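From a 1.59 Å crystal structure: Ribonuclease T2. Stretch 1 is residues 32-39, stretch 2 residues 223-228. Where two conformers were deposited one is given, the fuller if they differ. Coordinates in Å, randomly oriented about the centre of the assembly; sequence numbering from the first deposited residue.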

# COMPACT_ATOMS: atom_id res chain seq x y z
N ARG A 32 -11.48 13.42 -1.90
CA ARG A 32 -12.16 14.48 -2.64
C ARG A 32 -11.39 14.91 -3.87
O ARG A 32 -11.97 15.06 -4.94
CB ARG A 32 -12.50 15.60 -1.70
CG ARG A 32 -13.22 16.69 -2.43
CD ARG A 32 -13.85 17.62 -1.47
NE ARG A 32 -14.86 17.02 -0.59
CZ ARG A 32 -16.15 16.83 -0.87
NH1 ARG A 32 -16.65 17.11 -2.06
NH2 ARG A 32 -16.94 16.34 0.08
N ASP A 33 -10.09 15.07 -3.72
CA ASP A 33 -9.17 15.19 -4.83
C ASP A 33 -8.11 14.12 -4.56
O ASP A 33 -7.19 14.38 -3.81
CB ASP A 33 -8.56 16.62 -4.82
CG ASP A 33 -9.62 17.73 -5.07
OD1 ASP A 33 -10.16 17.80 -6.21
OD2 ASP A 33 -9.93 18.51 -4.12
N PRO A 34 -8.28 12.93 -5.13
CA PRO A 34 -7.38 11.82 -4.77
C PRO A 34 -5.94 12.24 -5.01
O PRO A 34 -5.63 12.86 -6.06
CB PRO A 34 -7.79 10.72 -5.72
CG PRO A 34 -9.29 11.04 -6.02
CD PRO A 34 -9.34 12.50 -6.05
N PRO A 35 -5.04 11.94 -4.06
CA PRO A 35 -3.60 12.18 -4.37
C PRO A 35 -3.19 11.56 -5.71
O PRO A 35 -3.58 10.43 -6.02
CB PRO A 35 -2.89 11.41 -3.24
CG PRO A 35 -3.86 11.46 -2.10
CD PRO A 35 -5.22 11.30 -2.74
N ASP A 36 -2.32 12.27 -6.43
CA ASP A 36 -1.86 11.78 -7.69
C ASP A 36 -0.57 10.97 -7.56
O ASP A 36 0.31 10.94 -8.49
CB ASP A 36 -1.68 12.96 -8.66
CG ASP A 36 -0.58 13.89 -8.22
OD1 ASP A 36 -0.24 14.84 -9.00
OD2 ASP A 36 -0.05 13.74 -7.11
N TYR A 37 -0.50 10.16 -6.50
CA TYR A 37 0.66 9.28 -6.32
C TYR A 37 0.23 8.08 -5.51
O TYR A 37 -0.80 8.13 -4.84
CB TYR A 37 1.78 10.02 -5.56
CG TYR A 37 1.38 10.77 -4.33
CD1 TYR A 37 1.42 10.16 -3.07
CD2 TYR A 37 1.06 12.10 -4.42
CE1 TYR A 37 1.13 10.86 -1.92
CE2 TYR A 37 0.70 12.78 -3.25
CZ TYR A 37 0.71 12.11 -2.04
OH TYR A 37 0.45 12.90 -0.89
N TRP A 38 0.93 6.98 -5.67
CA TRP A 38 0.69 5.80 -4.89
C TRP A 38 0.98 6.05 -3.46
O TRP A 38 1.97 6.71 -3.12
CB TRP A 38 1.65 4.67 -5.35
CG TRP A 38 1.27 4.22 -6.76
CD1 TRP A 38 1.62 4.85 -7.97
CD2 TRP A 38 0.48 3.08 -7.10
NE1 TRP A 38 1.02 4.17 -9.02
CE2 TRP A 38 0.35 3.07 -8.53
CE3 TRP A 38 -0.12 2.06 -6.35
CZ2 TRP A 38 -0.39 2.11 -9.21
CZ3 TRP A 38 -0.84 1.07 -7.03
CH2 TRP A 38 -0.95 1.09 -8.46
N THR A 39 0.07 5.56 -2.61
CA THR A 39 0.25 5.76 -1.15
C THR A 39 0.23 4.42 -0.43
O THR A 39 -0.03 3.35 -1.00
CB THR A 39 -0.94 6.62 -0.56
OG1 THR A 39 -2.18 5.95 -0.89
CG2 THR A 39 -0.94 7.97 -1.22
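Stretch 2 223-228: FYPPPK

The most unusual feature of this contact is that two proline-rich segments, neither of them helix or strand where they touch, lie against each other without one direct hydrogen bond between their backbones. A single side-chain hydrogen bond, a single water and the carbons of proline rings join them, although at least 186 residues of sequence separate any two that touch.

The chains run nearly antiparallel: the end-to-end direction from Asp-33 to Trp-38 and that from Tyr-224 to Lys-228 are 156° apart. Stretch 2 therefore meets stretch 1 in reverse order, with Lys-228 near Asp-33 (CA of Asp-33 to CA of Lys-228, 6.4 Å), Pro-227 near Asp-36 (CA of Asp-36 to CA of Pro-227, 5.9 Å) and Tyr-224 at the side chain of Trp-38. The backbone of stretch 2 is extended: from Pro-225 to Pro-227 phi lies between -60° and -79° and psi between 132° and 155°, the region typical of polyproline II. Pro-34 and Pro-35 adopt similar angles, whereas Asp-36, at -93/40, interrupts the run. Proline suits such a path because its ring holds phi near these values, but its nitrogen, lacking a hydrogen, cannot donate to a carbonyl across the gap.

Pro-227 has the largest area covered by stretch 1, its CB directed toward that stretch. Its CG approaches CB of Asp-36 to 3.5 Å, and its CB lies 3.7 Å from O of Pro-34. Pro-34 also points its CA-to-CB bond toward stretch 2, and the apolar pair it makes with Pro-227 has CB of Pro-34 4.4 Å from CB of Pro-227. Compact rings of this kind offer apolar carbons to the contact without having to order a long, flexible side chain. Asp-36 offers its methylene to the proline, while the end of its side chain leads away, so the carboxylate need not lie against an apolar ring.

At the Lys-228 end, O of Lys-228 lies 3.7 Å from CD of Pro-34. Here a water supplies the donors: it donates to O of Pro-34 at 2.8 Å and to O of Lys-228 at 2.7 Å, linking two acceptors that could not bond to each other. The Lys-228 side chain is modelled only as far as CB, so the contact of its outer part cannot be described.

The other end is aromatic and buried. Trp-38 and Tyr-224 both start sideways, but the ends of their side chains come nearer the opposite stretch, bridging a distance their backbones do not. The indole NE1 of Trp-38 donates to OH of Tyr-224 at 2.7 Å, with an N-H...O angle of 160°, giving the polar atom of each ring a partner in a buried setting. The hydroxyl lies at the indole's edge, near its plane, where the N-H points. The rings meet rim to rim, their planes at 41°, and CZ2 of Trp-38 comes within 3.8 Å of CE1 of Tyr-224, adding apolar contact beside the hydrogen bond.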

# COMPACT_ATOMS: atom_id res chain seq x y z
N PHE A 223 -6.28 -0.22 -17.12
CA PHE A 223 -6.39 1.25 -17.03
C PHE A 223 -5.69 1.70 -15.77
O PHE A 223 -5.94 1.20 -14.68
CB PHE A 223 -7.90 1.57 -16.99
CG PHE A 223 -8.25 3.02 -17.00
CD1 PHE A 223 -7.55 3.95 -17.74
CD2 PHE A 223 -9.35 3.44 -16.27
CE1 PHE A 223 -7.91 5.34 -17.75
CE2 PHE A 223 -9.72 4.83 -16.27
CZ PHE A 223 -8.98 5.74 -17.03
N TYR A 224 -4.89 2.75 -15.92
CA TYR A 224 -4.17 3.36 -14.79
C TYR A 224 -4.68 4.82 -14.80
O TYR A 224 -4.16 5.69 -15.55
CB TYR A 224 -2.67 3.27 -15.14
CG TYR A 224 -1.73 3.90 -14.15
CD1 TYR A 224 -2.10 4.07 -12.81
CD2 TYR A 224 -0.47 4.23 -14.54
CE1 TYR A 224 -1.22 4.65 -11.87
CE2 TYR A 224 0.45 4.74 -13.67
CZ TYR A 224 0.07 4.97 -12.32
OH TYR A 224 1.01 5.45 -11.45
N PRO A 225 -5.71 5.09 -14.03
CA PRO A 225 -6.52 6.29 -14.25
C PRO A 225 -5.90 7.54 -13.70
O PRO A 225 -5.40 7.56 -12.56
CB PRO A 225 -7.82 6.01 -13.46
CG PRO A 225 -7.49 5.01 -12.46
CD PRO A 225 -6.36 4.14 -13.11
N PRO A 226 -5.86 8.59 -14.51
CA PRO A 226 -5.48 9.93 -13.96
C PRO A 226 -6.49 10.37 -12.89
O PRO A 226 -7.70 10.17 -13.05
CB PRO A 226 -5.54 10.85 -15.18
CG PRO A 226 -5.66 9.99 -16.34
CD PRO A 226 -6.16 8.63 -15.93
N PRO A 227 -6.00 10.92 -11.76
CA PRO A 227 -6.94 11.27 -10.68
C PRO A 227 -7.95 12.27 -11.14
O PRO A 227 -7.70 13.07 -12.09
CB PRO A 227 -6.07 11.92 -9.61
CG PRO A 227 -4.68 11.69 -10.01
CD PRO A 227 -4.60 11.13 -11.39
N LYS A 228 -9.10 12.26 -10.47
CA LYS A 228 -10.17 13.22 -10.79
C LYS A 228 -9.89 14.53 -10.03
O LYS A 228 -9.03 14.56 -9.11
CB LYS A 228 -11.51 12.64 -10.37
O HOH W 1 -6.79 14.82 -7.66